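Local coordinates for DCN1-like protein 3 (Homo sapiens, PDB 4GBA) that promotes cullin neddylation, helping pass NEDD8 from N-terminally acetylated NEDD8-conjugating E2 enzymes to cullin-RBX complexes through its DCUN1 domain, at residues T103-F106 / G107-S110; L117-E120 / I121-L125; V191-E194 / M195-K199. One frame throughout, in Å; residues are numbered along the deposited sequence.

Contact 1: T103-F106 / G107-S110; sequences TFQF and GLDS
Leu108 turns back over the last turn of helix 93-107 and lays its side chain across Phe104 and Gln105. Its CB sits 3.3 Å from Gln105 O, with Phe104 O nearly as close, so the first carbon already rests on the carbonyl end of the helix. CG is swung opposite the backbone N (chi1 -162°), and of the two methyls beyond it CD2 does the touching: it lies 3.7 Å from CE2 of the Phe104 ring, crossing it at a slant, and Leu108 CD2 is also 4.0 Å from Gln105 NE2. This is where the helix of the cullin-binding part of the DCUN1 domain runs out into the loop leading to strand 117-118. The backbone marks the change: Gly107 N still makes a good helical bond to Thr103 O (3.1 Å, 164°), and Leu108 N makes a weak bond to Gln105 O. Gln105 follows the same exit. Its chain bends at chi2 (52°), bringing NE2 to within 3.8 Å of Ser110 OG, and OE1 is hydrogen-bonded to Arg157 on helix 157-169. The Phe104 ring also meets Trp160 of that helix, which places the Phe104-Leu108 pair against a neighbouring element of the fold. The Phe106 side chain points to a different side of the helix, where its ring meets Phe102 and Leu45 and packs on a modified side chain of the bound acetylated E2 peptide.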
ATOM      1  N   THR A 103      -4.052  -2.637   2.041  1.00 28.45           N
ATOM      2  CA  THR A 103      -2.984  -1.639   2.005  1.00 34.49           C
ATOM      3  C   THR A 103      -3.060  -0.680   3.211  1.00 36.12           C
ATOM      4  O   THR A 103      -2.031  -0.232   3.717  1.00 31.52           O
ATOM      5  CB  THR A 103      -2.964  -0.875   0.651  1.00 34.65           C
ATOM      6  OG1 THR A 103      -2.732  -1.807  -0.421  1.00 30.10           O
ATOM      7  CG2 THR A 103      -1.876   0.204   0.632  1.00 33.79           C
ATOM      8  N   PHE A 104      -4.276  -0.397   3.688  1.00 34.55           N
ATOM      9  CA  PHE A 104      -4.428   0.461   4.849  1.00 35.02           C
ATOM     10  C   PHE A 104      -3.852  -0.218   6.093  1.00 38.27           C
ATOM     11  O   PHE A 104      -3.045   0.375   6.824  1.00 37.24           O
ATOM     12  CB  PHE A 104      -5.888   0.870   5.083  1.00 34.65           C
ATOM     13  CG  PHE A 104      -6.068   1.712   6.313  1.00 35.09           C
ATOM     14  CD1 PHE A 104      -5.993   3.094   6.246  1.00 33.71           C
ATOM     15  CD2 PHE A 104      -6.242   1.121   7.551  1.00 35.12           C
ATOM     16  CE1 PHE A 104      -6.121   3.866   7.393  1.00 37.05           C
ATOM     17  CE2 PHE A 104      -6.362   1.903   8.704  1.00 35.16           C
ATOM     18  CZ  PHE A 104      -6.305   3.264   8.620  1.00 33.66           C
ATOM     19  N   GLN A 105      -4.267  -1.465   6.309  1.00 37.99           N
ATOM     20  CA  GLN A 105      -3.829  -2.285   7.440  1.00 40.96           C
ATOM     21  C   GLN A 105      -2.309  -2.501   7.436  1.00 40.41           C
ATOM     22  O   GLN A 105      -1.650  -2.520   8.486  1.00 42.46           O
ATOM     23  CB  GLN A 105      -4.548  -3.647   7.392  1.00 38.06           C
ATOM     24  CG  GLN A 105      -4.572  -4.378   8.726  1.00 43.31           C
ATOM     25  CD  GLN A 105      -5.120  -3.501   9.864  1.00 54.77           C
ATOM     26  OE1 GLN A 105      -6.085  -2.746   9.680  1.00 49.88           O
ATOM     27  NE2 GLN A 105      -4.490  -3.587  11.039  1.00 55.01           N
ATOM     28  N   PHE A 106      -1.771  -2.682   6.235  1.00 40.10           N
ATOM     29  CA  PHE A 106      -0.347  -2.874   6.016  1.00 38.17           C
ATOM     30  C   PHE A 106       0.435  -1.634   6.466  1.00 40.31           C
ATOM     31  O   PHE A 106       1.373  -1.739   7.258  1.00 42.87           O
ATOM     32  CB  PHE A 106      -0.111  -3.179   4.532  1.00 36.06           C
ATOM     33  CG  PHE A 106       1.313  -3.566   4.190  1.00 38.27           C
ATOM     34  CD1 PHE A 106       1.937  -4.630   4.832  1.00 38.90           C
ATOM     35  CD2 PHE A 106       2.005  -2.894   3.188  1.00 37.99           C
ATOM     36  CE1 PHE A 106       3.243  -4.992   4.499  1.00 41.26           C
ATOM     37  CE2 PHE A 106       3.306  -3.250   2.850  1.00 37.44           C
ATOM     38  CZ  PHE A 106       3.923  -4.299   3.507  1.00 37.03           C
ATOM     39  N   GLY A 107       0.030  -0.463   5.980  1.00 35.78           N
ATOM     40  CA  GLY A 107       0.721   0.772   6.314  1.00 43.11           C
ATOM     41  C   GLY A 107       0.558   1.145   7.775  1.00 42.84           C
ATOM     42  O   GLY A 107       1.247   2.019   8.291  1.00 44.07           O
ATOM     43  N   LEU A 108      -0.352   0.455   8.451  1.00 40.34           N
ATOM     44  CA  LEU A 108      -0.716   0.802   9.812  1.00 45.09           C
ATOM     45  C   LEU A 108       0.210   0.176  10.839  1.00 49.33           C
ATOM     46  O   LEU A 108       0.331  -1.042  10.927  1.00 57.46           O
ATOM     47  CB  LEU A 108      -2.155   0.369  10.079  1.00 47.55           C
ATOM     48  CG  LEU A 108      -2.871   0.986  11.266  1.00 49.55           C
ATOM     49  CD1 LEU A 108      -2.946   2.499  11.121  1.00 41.46           C
ATOM     50  CD2 LEU A 108      -4.244   0.368  11.325  1.00 45.79           C
ATOM     51  N   ASP A 109       0.849   1.024  11.629  1.00 55.67           N
ATOM     52  CA  ASP A 109       1.758   0.572  12.669  1.00 63.27           C
ATOM     53  C   ASP A 109       1.012   0.070  13.896  1.00 68.58           C
ATOM     54  O   ASP A 109       0.809   0.818  14.847  1.00 68.88           O
ATOM     55  CB  ASP A 109       2.690   1.713  13.074  1.00 67.01           C
ATOM     56  CG  ASP A 109       3.910   1.222  13.806  1.00 77.20           C
ATOM     57  OD1 ASP A 109       4.234   0.025  13.653  1.00 79.89           O
ATOM     58  OD2 ASP A 109       4.543   2.029  14.524  1.00 82.49           O
ATOM     59  N   SER A 110       0.610  -1.194  13.879  1.00 66.08           N
ATOM     60  CA  SER A 110      -0.130  -1.750  15.005  1.00 68.57           C
ATOM     61  C   SER A 110       0.790  -2.115  16.170  1.00 74.40           C
ATOM     62  O   SER A 110       0.323  -2.391  17.275  1.00 74.01           O
ATOM     63  CB  SER A 110      -0.963  -2.965  14.573  1.00 69.83           C
ATOM     64  OG  SER A 110      -2.021  -2.597  13.701  1.00 62.96           O
TER

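Contact 2: L117-E120 / I121-L125; sequences LHRE and IAIAL
From His118, the N-cap residue, the chain passes from strand 117-118 into helix 119-129: Ala122 N bonds to His118 O at 2.9 Å, almost straight at the hydrogen (176°), followed by Ile123 N to Arg119 O and Ala124 N to Glu120 O. Leu117, just ahead of the cap, reaches over the first turn, its CD1 4.0 Å from Ala122 CB and its CD2 more loosely against Ile121 CG2. On another side of that turn the CB of His118 touches Ile121 CG1 at 3.9 Å, and this CG1 lies at the edge of the imidazole. The short strand pairs with strand 154-155 through Leu117 and Ile155, in the cullin-binding part of the DCUN1 domain. Arg119 and Ile123 run side by side in the same direction. A bend at chi3 (52°) carries the guanidinium round so that NH1 lies 3.7 Å from Ile123 CD1, while the same nitrogen is hydrogen-bonded to Leu145 O of helix 138-147. Replacing Ile123 with an alanine would probably open a gap against Leu142 and Leu145 and leave the Arg119 guanidinium, though still bonded to Leu145 O, without this apolar neighbour. Ile123 CG1 meanwhile packs 3.2 Å from Arg119 O.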
ATOM      1  N   LEU A 117      -3.026   6.106   9.618  1.00 41.85           N
ATOM      2  CA  LEU A 117      -1.753   6.116   8.892  1.00 42.68           C
ATOM      3  C   LEU A 117      -1.060   7.470   9.017  1.00 50.90           C
ATOM      4  O   LEU A 117      -1.725   8.514   9.007  1.00 48.73           O
ATOM      5  CB  LEU A 117      -1.985   5.866   7.405  1.00 43.43           C
ATOM      6  CG  LEU A 117      -2.470   4.515   6.898  1.00 39.96           C
ATOM      7  CD1 LEU A 117      -2.621   4.606   5.392  1.00 39.77           C
ATOM      8  CD2 LEU A 117      -1.497   3.418   7.287  1.00 37.37           C
ATOM      9  N   HIS A 118       0.268   7.464   9.113  1.00 49.60           N
ATOM     10  CA  HIS A 118       1.002   8.722   9.062  1.00 49.74           C
ATOM     11  C   HIS A 118       0.706   9.345   7.710  1.00 47.74           C
ATOM     12  O   HIS A 118       0.706   8.653   6.694  1.00 46.14           O
ATOM     13  CB  HIS A 118       2.515   8.503   9.198  1.00 53.86           C
ATOM     14  CG  HIS A 118       2.955   8.050  10.552  1.00 57.43           C
ATOM     15  ND1 HIS A 118       2.581   8.696  11.719  1.00 59.62           N
ATOM     16  CD2 HIS A 118       3.754   7.028  10.939  1.00 60.59           C
ATOM     17  CE1 HIS A 118       3.120   8.084  12.752  1.00 65.30           C
ATOM     18  NE2 HIS A 118       3.839   7.062  12.310  1.00 62.73           N
ATOM     19  N   ARG A 119       0.437  10.644   7.691  1.00 46.87           N
ATOM     20  CA  ARG A 119       0.157  11.330   6.436  1.00 48.29           C
ATOM     21  C   ARG A 119       1.077  10.874   5.283  1.00 46.67           C
ATOM     22  O   ARG A 119       0.605  10.643   4.169  1.00 45.97           O
ATOM     23  CB  ARG A 119       0.249  12.844   6.638  1.00 46.80           C
ATOM     24  CG  ARG A 119      -0.296  13.695   5.495  1.00 45.85           C
ATOM     25  CD  ARG A 119      -0.078  15.180   5.814  1.00 46.45           C
ATOM     26  NE  ARG A 119       1.329  15.386   6.159  1.00 50.19           N
ATOM     27  CZ  ARG A 119       2.276  15.679   5.272  1.00 49.30           C
ATOM     28  NH1 ARG A 119       1.959  15.851   3.995  1.00 46.85           N
ATOM     29  NH2 ARG A 119       3.538  15.807   5.659  1.00 55.00           N
ATOM     30  N   GLU A 120       2.378  10.735   5.548  1.00 43.88           N
ATOM     31  CA  GLU A 120       3.352  10.487   4.478  1.00 48.09           C
ATOM     32  C   GLU A 120       3.342   9.054   3.956  1.00 42.96           C
ATOM     33  O   GLU A 120       3.610   8.822   2.781  1.00 46.23           O
ATOM     34  CB  GLU A 120       4.757  10.865   4.925  1.00 47.72           C
ATOM     35  CG  GLU A 120       4.846  12.288   5.425  1.00 55.60           C
ATOM     36  CD  GLU A 120       6.272  12.723   5.674  1.00 67.57           C
ATOM     37  OE1 GLU A 120       6.532  13.298   6.751  1.00 76.02           O
ATOM     38  OE2 GLU A 120       7.131  12.491   4.793  1.00 70.49           O
ATOM     39  N   ILE A 121       3.051   8.108   4.845  1.00 41.10           N
ATOM     40  CA  ILE A 121       2.799   6.720   4.484  1.00 45.31           C
ATOM     41  C   ILE A 121       1.536   6.628   3.637  1.00 41.24           C
ATOM     42  O   ILE A 121       1.517   5.994   2.588  1.00 38.33           O
ATOM     43  CB  ILE A 121       2.578   5.860   5.733  1.00 45.23           C
ATOM     44  CG1 ILE A 121       3.839   5.856   6.597  1.00 44.70           C
ATOM     45  CG2 ILE A 121       2.206   4.447   5.332  1.00 42.21           C
ATOM     46  CD1 ILE A 121       5.047   5.315   5.873  1.00 48.14           C
ATOM     47  N   ALA A 122       0.479   7.267   4.110  1.00 41.71           N
ATOM     48  CA  ALA A 122      -0.755   7.352   3.352  1.00 39.58           C
ATOM     49  C   ALA A 122      -0.468   7.846   1.938  1.00 37.30           C
ATOM     50  O   ALA A 122      -0.961   7.270   0.969  1.00 37.37           O
ATOM     51  CB  ALA A 122      -1.749   8.276   4.055  1.00 36.25           C
ATOM     52  N   ILE A 123       0.321   8.912   1.822  1.00 36.23           N
ATOM     53  CA  ILE A 123       0.633   9.488   0.511  1.00 40.82           C
ATOM     54  C   ILE A 123       1.412   8.507  -0.375  1.00 38.11           C
ATOM     55  O   ILE A 123       1.110   8.343  -1.554  1.00 39.29           O
ATOM     56  CB  ILE A 123       1.433  10.801   0.638  1.00 43.88           C
ATOM     57  CG1 ILE A 123       0.569  11.904   1.247  1.00 41.26           C
ATOM     58  CG2 ILE A 123       1.958  11.245  -0.720  1.00 39.26           C
ATOM     59  CD1 ILE A 123       1.311  13.222   1.423  1.00 40.19           C
ATOM     60  N   ALA A 124       2.410   7.855   0.210  1.00 36.03           N
ATOM     61  CA  ALA A 124       3.201   6.856  -0.492  1.00 39.97           C
ATOM     62  C   ALA A 124       2.367   5.630  -0.891  1.00 34.33           C
ATOM     63  O   ALA A 124       2.499   5.114  -2.008  1.00 34.57           O
ATOM     64  CB  ALA A 124       4.385   6.432   0.367  1.00 38.34           C
ATOM     65  N   LEU A 125       1.520   5.172   0.024  1.00 35.50           N
ATOM     66  CA  LEU A 125       0.696   3.980  -0.204  1.00 35.92           C
ATOM     67  C   LEU A 125      -0.430   4.236  -1.197  1.00 35.11           C
ATOM     68  O   LEU A 125      -0.748   3.382  -2.009  1.00 34.37           O
ATOM     69  CB  LEU A 125       0.141   3.450   1.107  1.00 34.54           C
ATOM     70  CG  LEU A 125       1.203   2.774   1.965  1.00 35.31           C
ATOM     71  CD1 LEU A 125       0.596   2.249   3.254  1.00 38.69           C
ATOM     72  CD2 LEU A 125       1.865   1.656   1.169  1.00 36.22           C
TER

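Contact 3: V191-E194 / M195-K199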
ATOM      1  N   VAL A 191     -11.426  19.760  -2.217  1.00 45.31           N
ATOM      2  CA  VAL A 191     -12.132  20.334  -3.347  1.00 47.87           C
ATOM      3  C   VAL A 191     -11.948  21.855  -3.382  1.00 51.95           C
ATOM      4  O   VAL A 191     -11.746  22.439  -4.446  1.00 51.37           O
ATOM      5  CB  VAL A 191     -13.616  19.929  -3.345  1.00 47.23           C
ATOM      6  CG1 VAL A 191     -14.421  20.831  -4.264  1.00 47.52           C
ATOM      7  CG2 VAL A 191     -13.755  18.463  -3.766  1.00 43.42           C
ATOM      8  N   GLU A 192     -11.996  22.489  -2.213  1.00 50.25           N
ATOM      9  CA  GLU A 192     -11.772  23.929  -2.125  1.00 55.53           C
ATOM     10  C   GLU A 192     -10.359  24.251  -2.595  1.00 56.75           C
ATOM     11  O   GLU A 192     -10.167  25.032  -3.533  1.00 52.45           O
ATOM     12  CB  GLU A 192     -11.994  24.450  -0.694  1.00 54.01           C
ATOM     13  CG  GLU A 192     -13.370  24.113  -0.086  1.00 59.55           C
ATOM     14  CD  GLU A 192     -14.552  24.463  -1.006  1.00 68.84           C
ATOM     15  OE1 GLU A 192     -15.295  25.423  -0.694  1.00 70.62           O
ATOM     16  OE2 GLU A 192     -14.749  23.768  -2.034  1.00 66.87           O
ATOM     17  N   TRP A 193      -9.380  23.633  -1.939  1.00 53.13           N
ATOM     18  CA  TRP A 193      -7.980  23.773  -2.318  1.00 52.47           C
ATOM     19  C   TRP A 193      -7.758  23.565  -3.815  1.00 53.51           C
ATOM     20  O   TRP A 193      -6.931  24.236  -4.432  1.00 57.95           O
ATOM     21  CB  TRP A 193      -7.136  22.781  -1.528  1.00 49.37           C
ATOM     22  CG  TRP A 193      -5.663  22.780  -1.886  1.00 57.02           C
ATOM     23  CD1 TRP A 193      -4.658  23.453  -1.238  1.00 54.07           C
ATOM     24  CD2 TRP A 193      -5.028  22.052  -2.955  1.00 54.15           C
ATOM     25  NE1 TRP A 193      -3.448  23.193  -1.840  1.00 57.33           N
ATOM     26  CE2 TRP A 193      -3.647  22.333  -2.898  1.00 57.09           C
ATOM     27  CE3 TRP A 193      -5.495  21.188  -3.959  1.00 55.00           C
ATOM     28  CZ2 TRP A 193      -2.728  21.788  -3.798  1.00 56.75           C
ATOM     29  CZ3 TRP A 193      -4.580  20.649  -4.860  1.00 53.41           C
ATOM     30  CH2 TRP A 193      -3.216  20.949  -4.772  1.00 54.04           C
ATOM     31  N   GLU A 194      -8.503  22.635  -4.395  1.00 52.93           N
ATOM     32  CA  GLU A 194      -8.335  22.296  -5.799  1.00 55.44           C
ATOM     33  C   GLU A 194      -9.035  23.303  -6.710  1.00 62.62           C
ATOM     34  O   GLU A 194      -8.619  23.508  -7.855  1.00 65.47           O
ATOM     35  CB  GLU A 194      -8.836  20.878  -6.072  1.00 50.36           C
ATOM     36  CG  GLU A 194      -8.927  20.525  -7.545  1.00 54.93           C
ATOM     37  CD  GLU A 194      -7.565  20.458  -8.224  1.00 58.75           C
ATOM     38  OE1 GLU A 194      -6.543  20.648  -7.526  1.00 57.61           O
ATOM     39  OE2 GLU A 194      -7.519  20.211  -9.453  1.00 55.85           O
ATOM     40  N   MET A 195     -10.102  23.922  -6.209  1.00 61.52           N
ATOM     41  CA  MET A 195     -10.727  25.046  -6.911  1.00 65.55           C
ATOM     42  C   MET A 195      -9.787  26.254  -6.934  1.00 62.94           C
ATOM     43  O   MET A 195      -9.635  26.919  -7.955  1.00 64.86           O
ATOM     44  CB  MET A 195     -12.066  25.436  -6.265  1.00 66.04           C
ATOM     45  CG  MET A 195     -13.187  24.453  -6.539  1.00 59.57           C
ATOM     46  SD  MET A 195     -13.149  23.911  -8.259  1.00 78.02           S
ATOM     47  CE  MET A 195     -14.175  25.135  -9.073  1.00 67.42           C
ATOM     48  N   GLU A 196      -9.154  26.530  -5.801  1.00 60.00           N
ATOM     49  CA  GLU A 196      -8.223  27.643  -5.718  1.00 67.15           C
ATOM     50  C   GLU A 196      -7.041  27.470  -6.667  1.00 72.95           C
ATOM     51  O   GLU A 196      -6.632  28.430  -7.324  1.00 77.57           O
ATOM     52  CB  GLU A 196      -7.727  27.853  -4.284  1.00 66.51           C
ATOM     53  CG  GLU A 196      -6.492  28.742  -4.185  1.00 76.13           C
ATOM     54  CD  GLU A 196      -6.692  30.120  -4.817  1.00 82.74           C
ATOM     55  OE1 GLU A 196      -7.837  30.630  -4.787  1.00 83.01           O
ATOM     56  OE2 GLU A 196      -5.706  30.688  -5.348  1.00 76.99           O
ATOM     57  N   ARG A 197      -6.484  26.263  -6.746  1.00 67.74           N
ATOM     58  CA  ARG A 197      -5.326  26.078  -7.611  1.00 70.75           C
ATOM     59  C   ARG A 197      -5.694  26.177  -9.088  1.00 69.53           C
ATOM     60  O   ARG A 197      -4.894  26.635  -9.895  1.00 73.98           O
ATOM     61  CB  ARG A 197      -4.562  24.787  -7.307  1.00 68.65           C
ATOM     62  CG  ARG A 197      -5.265  23.524  -7.730  1.00 69.63           C
ATOM     63  CD  ARG A 197      -4.252  22.450  -8.041  1.00 62.13           C
ATOM     64  NE  ARG A 197      -3.594  22.724  -9.306  1.00 66.50           N
ATOM     65  CZ  ARG A 197      -4.054  22.311 -10.483  1.00 67.23           C
ATOM     66  NH1 ARG A 197      -5.173  21.609 -10.544  1.00 58.87           N
ATOM     67  NH2 ARG A 197      -3.395  22.599 -11.599  1.00 71.07           N
ATOM     68  N   ARG A 198      -6.905  25.770  -9.441  1.00 68.70           N
ATOM     69  CA  ARG A 198      -7.369  25.969 -10.808  1.00 70.65           C
ATOM     70  C   ARG A 198      -7.494  27.459 -11.137  1.00 80.54           C
ATOM     71  O   ARG A 198      -7.186  27.884 -12.257  1.00 84.57           O
ATOM     72  CB  ARG A 198      -8.680  25.226 -11.052  1.00 68.92           C
ATOM     73  CG  ARG A 198      -8.461  23.736 -11.196  1.00 69.23           C
ATOM     74  CD  ARG A 198      -9.743  22.945 -11.264  1.00 64.87           C
ATOM     75  NE  ARG A 198      -9.482  21.555 -10.907  1.00 67.86           N
ATOM     76  CZ  ARG A 198     -10.183  20.516 -11.349  1.00 70.72           C
ATOM     77  NH1 ARG A 198     -11.200  20.702 -12.182  1.00 70.71           N
ATOM     78  NH2 ARG A 198      -9.860  19.286 -10.961  1.00 69.71           N
ATOM     79  N   LYS A 199      -7.929  28.249 -10.155  1.00 76.02           N
ATOM     80  CA  LYS A 199      -7.950  29.705 -10.290  1.00 76.85           C
ATOM     81  C   LYS A 199      -6.532  30.236 -10.513  1.00 80.30           C
ATOM     82  O   LYS A 199      -6.214  30.726 -11.600  1.00 82.15           O
ATOM     83  CB  LYS A 199      -8.575  30.364  -9.056  1.00 72.56           C
TER
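A salt-bridge network of Glu194, Arg197 and Arg198 binds neighbouring turns of helix 185-199, the last helix of this DCUN1-domain chain. One carboxylate is reached by both arginines, spaced three and four residues on, the usual i to i+3 and i to i+4 pattern of a helix surface. Beneath it run ordinary helical bonds, among them Glu196 N to Glu192 O and Arg197 N to Trp193 O. Glu194 CG stands opposite the backbone N (chi1 170°) and its chain then bends at chi2, which carries the carboxylate forward along the helix to the two guanidinium groups. Arg198 takes OE2 side-on with two nitrogens: NE at 2.8 Å from Glu194 OE2, tilted well above the carboxylate plane, and NH2 at 2.9 Å from the same oxygen, on its anti lone pair. Both bonds lie in the plane of the guanidinium, which stands almost square to the carboxylate (88°). Arg197 comes alongside instead, its guanidinium plane turned only 29° from the carboxylate, and adds a salt bridge from NH1 whose hydrogen bonds to both oxygens are weak. Two positive groups round a largely buried carboxylate would probably hold it ionised. The aliphatic part of Arg197 also packs on Trp193: CG lies over one face of the indole, and CD is 3.7 Å from Trp193 CZ3. That indole in turn is pinned to helix 138-147, its NE1 hydrogen-bonded to Glu147 and its ring edge-to-face with Phe144. On the Val191 side, Met195 CG rests 3.2 Å from Val191 O.

Overall arrangement
Contacts 1 and 2 form one block, their centres 10 Å apart: the end of helix 93-107 meets strand 117-118 and helix 119-129, where Leu117 CD2 comes 3.1 Å from Gly107 C and Leu125 CD1 lies 3.4 Å from Gly107 CA. Trp160 of helix 157-169 touches residues of both. The acetylated E2 peptide also joins them, packing against Phe106 of contact 1 and Ile121, Ala124 and Leu125 of contact 2. Contact 3 stands apart at the end of the chain, its centre about 30 Å from that of contact 1 and 22 Å from that of contact 2. Helix 138-147 bridges the gap, meeting Ile123 and Arg119 as well as Trp193.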